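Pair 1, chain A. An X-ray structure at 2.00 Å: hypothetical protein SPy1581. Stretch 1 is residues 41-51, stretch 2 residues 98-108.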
# COMPACT_ATOMS: atom_id res chain seq x y z
N GLY A 41 -9.44 -2.92 3.23
CA GLY A 41 -8.07 -2.94 3.78
C GLY A 41 -7.42 -1.57 3.65
O GLY A 41 -7.45 -0.96 2.58
N ILE A 42 -6.81 -1.08 4.73
CA ILE A 42 -5.95 0.10 4.61
C ILE A 42 -4.62 -0.20 5.30
O ILE A 42 -4.59 -0.54 6.48
CB ILE A 42 -6.58 1.40 5.20
CG1 ILE A 42 -7.90 1.74 4.49
CG2 ILE A 42 -5.59 2.55 5.08
CD1 ILE A 42 -8.63 2.98 5.06
N THR A 43 -3.53 -0.04 4.56
CA THR A 43 -2.22 -0.43 5.04
C THR A 43 -1.17 0.58 4.58
O THR A 43 -1.19 1.01 3.43
CB THR A 43 -1.81 -1.84 4.55
OG1 THR A 43 -2.89 -2.77 4.73
CG2 THR A 43 -0.61 -2.33 5.35
N VAL A 44 -0.26 0.96 5.48
CA VAL A 44 0.94 1.70 5.07
C VAL A 44 2.09 0.68 4.97
O VAL A 44 2.27 -0.12 5.85
CB VAL A 44 1.30 2.80 6.08
CG1 VAL A 44 2.44 3.70 5.49
CG2 VAL A 44 0.07 3.65 6.35
N PHE A 45 2.83 0.72 3.87
CA PHE A 45 3.91 -0.23 3.61
C PHE A 45 5.23 0.50 3.44
O PHE A 45 5.26 1.65 3.01
CB PHE A 45 3.67 -0.95 2.28
CG PHE A 45 2.72 -2.11 2.36
CD1 PHE A 45 3.17 -3.36 2.78
CD2 PHE A 45 1.40 -1.97 1.96
CE1 PHE A 45 2.31 -4.46 2.82
CE2 PHE A 45 0.52 -3.05 2.01
CZ PHE A 45 0.98 -4.32 2.43
N SER A 46 6.33 -0.18 3.73
CA SER A 46 7.61 0.21 3.18
C SER A 46 8.26 -1.05 2.60
O SER A 46 8.20 -2.09 3.21
CB SER A 46 8.51 0.82 4.26
OG SER A 46 9.03 -0.19 5.10
N LEU A 47 8.88 -0.93 1.44
CA LEU A 47 9.69 -2.02 0.89
C LEU A 47 11.07 -1.46 0.61
O LEU A 47 11.18 -0.40 0.01
CB LEU A 47 9.10 -2.53 -0.41
CG LEU A 47 7.84 -3.41 -0.43
CD1 LEU A 47 6.56 -2.68 0.03
CD2 LEU A 47 7.63 -3.98 -1.82
N ASP A 48 12.12 -2.17 1.03
CA ASP A 48 13.47 -1.81 0.60
C ASP A 48 13.62 -2.11 -0.88
O ASP A 48 12.88 -2.91 -1.45
CB ASP A 48 14.53 -2.58 1.39
CG ASP A 48 15.94 -1.93 1.29
OD1 ASP A 48 16.04 -0.74 0.91
OD2 ASP A 48 16.94 -2.63 1.59
N LYS A 49 14.60 -1.45 -1.49
CA LYS A 49 14.97 -1.67 -2.88
C LYS A 49 15.12 -3.16 -3.18
O LYS A 49 15.76 -3.89 -2.41
CB LYS A 49 16.27 -0.92 -3.19
CG LYS A 49 16.85 -1.19 -4.57
CD LYS A 49 17.82 -0.10 -5.02
CE LYS A 49 19.13 -0.19 -4.26
NZ LYS A 49 19.98 1.03 -4.49
N GLY A 50 14.49 -3.61 -4.27
CA GLY A 50 14.56 -5.02 -4.66
C GLY A 50 13.52 -5.95 -4.06
O GLY A 50 13.42 -7.11 -4.46
N GLN A 51 12.73 -5.46 -3.12
CA GLN A 51 11.68 -6.28 -2.54
C GLN A 51 10.48 -6.34 -3.49
O GLN A 51 10.36 -5.50 -4.38
CB GLN A 51 11.29 -5.78 -1.13
CG GLN A 51 12.46 -5.77 -0.13
CD GLN A 51 13.28 -7.05 -0.17
OE1 GLN A 51 14.51 -7.03 -0.38
NE2 GLN A 51 12.61 -8.18 0.01
N LEU A 98 3.95 -5.73 -7.48
CA LEU A 98 4.70 -4.51 -7.18
C LEU A 98 6.18 -4.86 -6.93
O LEU A 98 6.47 -5.79 -6.18
CB LEU A 98 4.11 -3.77 -5.95
CG LEU A 98 2.61 -3.34 -5.96
CD1 LEU A 98 1.65 -4.47 -5.51
CD2 LEU A 98 2.36 -2.11 -5.12
N TYR A 99 7.08 -4.12 -7.58
CA TYR A 99 8.51 -4.31 -7.39
C TYR A 99 9.15 -2.99 -6.96
O TYR A 99 8.89 -1.93 -7.56
CB TYR A 99 9.17 -4.85 -8.66
CG TYR A 99 10.67 -4.93 -8.60
CD1 TYR A 99 11.30 -5.91 -7.83
CD2 TYR A 99 11.46 -4.03 -9.31
CE1 TYR A 99 12.68 -6.00 -7.77
CE2 TYR A 99 12.85 -4.12 -9.26
CZ TYR A 99 13.45 -5.10 -8.50
OH TYR A 99 14.82 -5.17 -8.43
N ALA A 100 9.96 -3.05 -5.91
CA ALA A 100 10.62 -1.86 -5.38
C ALA A 100 11.85 -1.53 -6.24
O ALA A 100 12.94 -2.03 -5.99
CB ALA A 100 11.00 -2.06 -3.91
N VAL A 101 11.65 -0.72 -7.27
CA VAL A 101 12.77 -0.22 -8.08
C VAL A 101 13.81 0.48 -7.20
O VAL A 101 15.02 0.27 -7.35
CB VAL A 101 12.29 0.74 -9.18
CG1 VAL A 101 13.49 1.23 -10.02
CG2 VAL A 101 11.29 0.05 -10.07
N GLU A 102 13.31 1.34 -6.32
CA GLU A 102 14.09 1.90 -5.22
C GLU A 102 13.28 1.54 -3.99
O GLU A 102 12.13 1.11 -4.13
CB GLU A 102 14.17 3.42 -5.31
CG GLU A 102 14.48 3.98 -6.67
CD GLU A 102 14.40 5.49 -6.70
OE1 GLU A 102 13.89 6.09 -5.72
OE2 GLU A 102 14.84 6.08 -7.70
N ALA A 103 13.85 1.72 -2.81
CA ALA A 103 13.07 1.64 -1.58
C ALA A 103 11.87 2.58 -1.76
O ALA A 103 12.01 3.69 -2.28
CB ALA A 103 13.91 2.04 -0.37
N PHE A 104 10.69 2.12 -1.38
CA PHE A 104 9.53 2.99 -1.46
C PHE A 104 8.59 2.77 -0.28
O PHE A 104 8.68 1.74 0.41
CB PHE A 104 8.84 2.87 -2.83
CG PHE A 104 7.97 1.63 -3.00
CD1 PHE A 104 6.64 1.64 -2.60
CD2 PHE A 104 8.47 0.48 -3.62
CE1 PHE A 104 5.81 0.52 -2.78
CE2 PHE A 104 7.66 -0.65 -3.80
CZ PHE A 104 6.32 -0.62 -3.37
N GLN A 105 7.74 3.77 -0.04
CA GLN A 105 6.67 3.71 0.96
C GLN A 105 5.38 4.06 0.24
O GLN A 105 5.40 4.91 -0.68
CB GLN A 105 6.92 4.72 2.08
CG GLN A 105 8.12 4.36 2.96
CD GLN A 105 8.73 5.56 3.59
OE1 GLN A 105 9.01 6.55 2.91
NE2 GLN A 105 8.93 5.51 4.89
N MSE A 106 4.29 3.39 0.62
CA MSE A 106 2.99 3.59 -0.00
C MSE A 106 1.81 3.50 0.96
O MSE A 106 1.88 2.83 2.00
CB MSE A 106 2.76 2.55 -1.12
CG MSE A 106 2.77 1.12 -0.66
SE MSE A 106 1.93 -0.01 -2.05
CE MSE A 106 2.51 -1.69 -1.40
N LEU A 107 0.74 4.19 0.60
CA LEU A 107 -0.53 3.98 1.25
C LEU A 107 -1.34 3.12 0.28
O LEU A 107 -1.44 3.43 -0.90
CB LEU A 107 -1.25 5.31 1.53
CG LEU A 107 -2.68 5.17 2.06
CD1 LEU A 107 -2.75 4.53 3.48
CD2 LEU A 107 -3.35 6.54 2.07
N LEU A 108 -1.88 2.02 0.79
CA LEU A 108 -2.67 1.09 0.02
C LEU A 108 -4.09 1.02 0.58
O LEU A 108 -4.29 0.65 1.74
CB LEU A 108 -1.98 -0.30 0.03
CG LEU A 108 -2.78 -1.43 -0.64
CD1 LEU A 108 -2.83 -1.21 -2.15
CD2 LEU A 108 -2.21 -2.82 -0.29
O HOH W 1 -4.60 -2.45 2.53

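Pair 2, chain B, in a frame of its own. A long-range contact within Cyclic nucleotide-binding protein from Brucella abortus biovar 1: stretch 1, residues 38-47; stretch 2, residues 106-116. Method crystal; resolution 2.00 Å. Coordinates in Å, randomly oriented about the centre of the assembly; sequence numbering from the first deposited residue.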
# COMPACT_ATOMS: atom_id res chain seq x y z
N GLY B 38 -15.57 9.36 2.00
CA GLY B 38 -16.35 8.37 1.28
C GLY B 38 -16.20 6.99 1.88
O GLY B 38 -17.04 6.11 1.68
N ALA B 39 -15.12 6.81 2.63
CA ALA B 39 -14.81 5.54 3.27
C ALA B 39 -15.84 5.16 4.32
O ALA B 39 -16.49 6.03 4.90
CB ALA B 39 -13.44 5.60 3.88
N GLU B 40 -15.98 3.86 4.56
CA GLU B 40 -16.83 3.37 5.64
C GLU B 40 -15.96 2.82 6.78
O GLU B 40 -15.04 2.04 6.54
CB GLU B 40 -17.79 2.29 5.13
CG GLU B 40 -18.80 1.81 6.16
CD GLU B 40 -19.59 0.60 5.69
OE1 GLU B 40 -20.68 0.34 6.25
OE2 GLU B 40 -19.13 -0.09 4.76
N ARG B 41 -16.26 3.24 8.00
CA ARG B 41 -15.53 2.77 9.18
C ARG B 41 -16.21 1.55 9.78
O ARG B 41 -17.41 1.56 10.04
CB ARG B 41 -15.44 3.87 10.23
CG ARG B 41 -14.41 4.95 9.94
CD ARG B 41 -13.05 4.56 10.49
NE ARG B 41 -12.23 5.73 10.80
CZ ARG B 41 -11.07 5.67 11.44
NH1 ARG B 41 -10.60 4.51 11.85
NH2 ARG B 41 -10.39 6.78 11.69
N LEU B 42 -15.44 0.49 10.02
CA LEU B 42 -15.99 -0.73 10.61
C LEU B 42 -15.22 -1.13 11.86
O LEU B 42 -13.99 -1.14 11.85
CB LEU B 42 -15.97 -1.87 9.60
CG LEU B 42 -16.89 -1.76 8.39
CD1 LEU B 42 -16.69 -2.94 7.45
CD2 LEU B 42 -18.34 -1.67 8.85
N VAL B 43 -15.94 -1.47 12.92
CA VAL B 43 -15.30 -2.02 14.11
C VAL B 43 -15.51 -3.53 14.14
O VAL B 43 -16.64 -4.01 14.19
CB VAL B 43 -15.85 -1.39 15.39
CG1 VAL B 43 -15.30 -2.10 16.61
CG2 VAL B 43 -15.51 0.09 15.43
N LEU B 44 -14.41 -4.27 14.10
CA LEU B 44 -14.45 -5.72 14.06
C LEU B 44 -14.14 -6.31 15.42
O LEU B 44 -13.06 -6.07 15.97
CB LEU B 44 -13.45 -6.26 13.03
CG LEU B 44 -13.45 -5.61 11.64
CD1 LEU B 44 -12.33 -6.19 10.79
CD2 LEU B 44 -14.79 -5.79 10.96
N ARG B 45 -15.07 -7.09 15.96
CA ARG B 45 -14.82 -7.79 17.21
C ARG B 45 -13.79 -8.89 16.99
O ARG B 45 -13.59 -9.36 15.87
CB ARG B 45 -16.11 -8.38 17.77
CG ARG B 45 -17.17 -7.34 18.11
CD ARG B 45 -18.44 -7.98 18.66
NE ARG B 45 -19.49 -7.00 18.89
CZ ARG B 45 -19.64 -6.32 20.02
NH1 ARG B 45 -18.81 -6.52 21.04
NH2 ARG B 45 -20.63 -5.44 20.15
N ALA B 46 -13.12 -9.30 18.06
CA ALA B 46 -12.18 -10.42 18.00
C ALA B 46 -12.89 -11.67 17.49
O ALA B 46 -13.99 -11.99 17.93
CB ALA B 46 -11.56 -10.67 19.36
N GLY B 47 -12.27 -12.35 16.54
CA GLY B 47 -12.85 -13.56 15.98
C GLY B 47 -13.74 -13.32 14.78
O GLY B 47 -14.16 -14.27 14.13
N VAL B 106 -9.22 -12.92 9.63
CA VAL B 106 -9.98 -12.86 10.87
C VAL B 106 -9.32 -11.89 11.85
O VAL B 106 -8.09 -11.84 11.95
CB VAL B 106 -10.12 -14.26 11.53
CG1 VAL B 106 -8.74 -14.84 11.85
CG2 VAL B 106 -10.98 -14.21 12.78
N ALA B 107 -10.13 -11.10 12.54
CA ALA B 107 -9.62 -10.19 13.55
C ALA B 107 -9.16 -10.96 14.78
O ALA B 107 -9.95 -11.70 15.37
CB ALA B 107 -10.67 -9.16 13.94
N ASP B 108 -7.90 -10.80 15.15
CA ASP B 108 -7.36 -11.43 16.36
C ASP B 108 -7.86 -10.71 17.60
O ASP B 108 -8.19 -11.33 18.61
CB ASP B 108 -5.83 -11.42 16.35
CG ASP B 108 -5.26 -12.15 15.15
OD1 ASP B 108 -5.93 -13.06 14.63
OD2 ASP B 108 -4.14 -11.81 14.73
N VAL B 109 -7.89 -9.39 17.52
CA VAL B 109 -8.39 -8.55 18.60
C VAL B 109 -9.36 -7.55 18.00
O VAL B 109 -9.52 -7.52 16.78
CB VAL B 109 -7.25 -7.81 19.33
CG1 VAL B 109 -6.30 -8.80 19.99
CG2 VAL B 109 -6.50 -6.92 18.35
N GLU B 110 -10.01 -6.74 18.84
CA GLU B 110 -10.89 -5.70 18.32
C GLU B 110 -10.10 -4.83 17.35
O GLU B 110 -9.05 -4.30 17.70
CB GLU B 110 -11.49 -4.84 19.43
CG GLU B 110 -12.41 -3.77 18.89
CD GLU B 110 -13.06 -2.95 19.98
OE1 GLU B 110 -14.11 -3.39 20.50
OE2 GLU B 110 -12.53 -1.87 20.31
N THR B 111 -10.60 -4.72 16.13
CA THR B 111 -9.86 -4.11 15.03
C THR B 111 -10.72 -3.12 14.27
O THR B 111 -11.88 -3.40 13.97
CB THR B 111 -9.33 -5.20 14.07
OG1 THR B 111 -8.42 -6.05 14.77
CG2 THR B 111 -8.61 -4.58 12.87
N GLU B 112 -10.15 -1.96 13.98
CA GLU B 112 -10.87 -0.93 13.24
C GLU B 112 -10.29 -0.79 11.85
O GLU B 112 -9.08 -0.61 11.68
CB GLU B 112 -10.82 0.41 13.97
CG GLU B 112 -11.42 1.54 13.17
CD GLU B 112 -11.93 2.66 14.05
OE1 GLU B 112 -11.94 3.82 13.59
OE2 GLU B 112 -12.34 2.38 15.20
N VAL B 113 -11.15 -0.90 10.85
CA VAL B 113 -10.72 -0.82 9.46
C VAL B 113 -11.47 0.25 8.70
O VAL B 113 -12.60 0.62 9.04
CB VAL B 113 -10.90 -2.17 8.73
CG1 VAL B 113 -10.03 -3.25 9.37
CG2 VAL B 113 -12.36 -2.59 8.72
N ILE B 114 -10.83 0.75 7.65
CA ILE B 114 -11.45 1.67 6.71
C ILE B 114 -11.82 0.88 5.46
O ILE B 114 -10.96 0.26 4.85
CB ILE B 114 -10.50 2.82 6.35
CG1 ILE B 114 -10.38 3.80 7.52
CG2 ILE B 114 -10.97 3.53 5.10
CD1 ILE B 114 -9.30 4.83 7.33
N ARG B 115 -13.10 0.89 5.08
CA ARG B 115 -13.52 0.17 3.89
C ARG B 115 -13.69 1.11 2.70
O ARG B 115 -14.47 2.06 2.75
CB ARG B 115 -14.83 -0.58 4.13
CG ARG B 115 -15.24 -1.47 2.96
CD ARG B 115 -16.65 -2.04 3.15
NE ARG B 115 -17.68 -1.05 2.87
CZ ARG B 115 -18.29 -0.91 1.70
NH1 ARG B 115 -17.98 -1.72 0.69
NH2 ARG B 115 -19.22 0.02 1.54
N ILE B 116 -12.96 0.83 1.63
CA ILE B 116 -13.05 1.62 0.42
C ILE B 116 -13.74 0.80 -0.65
O ILE B 116 -13.21 -0.20 -1.11
CB ILE B 116 -11.66 2.04 -0.10
CG1 ILE B 116 -10.84 2.70 1.00
CG2 ILE B 116 -11.81 2.98 -1.30
CD1 ILE B 116 -11.37 4.04 1.42
O HOH W 2 -16.24 3.02 0.86

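Both pairs set two antiparallel strands side by side, and 14 central residues superpose on N, CA and C with an RMSD of 0.7 Å. The strand axes approach to 4.7 Å in each, with N-to-C directions at 163° in pair 1 and 157° in pair 2. The register is identical: Thr A43–Leu A108, Phe A45–Met A106 and Leu A47–Phe A104 match Glu B40–Arg B115, Leu B42–Val B113 and Leu B44–Thr B111, and every one of these is a hydrogen-bonded pair. The central rungs show how closely the spacing agrees: Phe A45 N to Met A106 O is 3.0 Å, and so is Leu B42 N to Val B113 O.

Beyond the ladder, both chains place a glycine at the same position; in pair 1 it lies in a type II turn from Asp A48 to Gln A51. Gly A50 N donates to Ala A100 O at 2.8 Å, Gly B47 N to Ala B107 O at 2.7 Å. Their phi/psi values, 88/-7 and 90/-8, would jam a CB against the preceding carbonyl oxygen, so the backbone itself calls for glycine. The matched alanines, Ala A100 and Ala B107, point toward the opposing stretch and meet a leucine: Leu A47 CB lies 4.0 Å from Ala A100 CB, Leu B44 CB 4.1 Å from Ala B107 CB.

On the face carrying these leucines, the packing differs. In pair 1, Phe A45 CD2 touches the selenomethionine Met A106 CE at 3.5 Å, and Phe A45 CE2 reaches Leu A108 CD2 at 3.6 Å; both approach the ring obliquely. Pair 2 has smaller groups at the first two positions, with Leu B42 CB 3.8 Å from Val B113 CG2. Leu B44 CD1 also lies 4.0 Å from Val B113 CG1. At the next rung, Thr A43 and Leu A108 give way to charge: Arg B115 NE donates to Glu B40 OE2 at 2.6 Å in a salt bridge, the carboxylate lying at the guanidinium edge. A water donates to the matched carbonyl in both pairs, 3.2 Å from Leu A108 O and 2.8 Å from Arg B115 O, bridging to Thr A43 OG1 at 2.8 Å in pair 1 and to Gly B38 O at 3.3 Å in pair 2.

The other face repeats the contrast. Val A44 CG2 packs 4.1 Å from Leu A107 CD1, whereas the matching Arg B41 lays its guanidinium between Ile B114 CG1 and Glu B112 OE1, over opposite faces. Arg B41 and Glu B112 form a salt bridge, but the modelled 2.3 Å from Arg B41 NH1 to Glu B112 OE1 is too short, leaving its exact geometry uncertain.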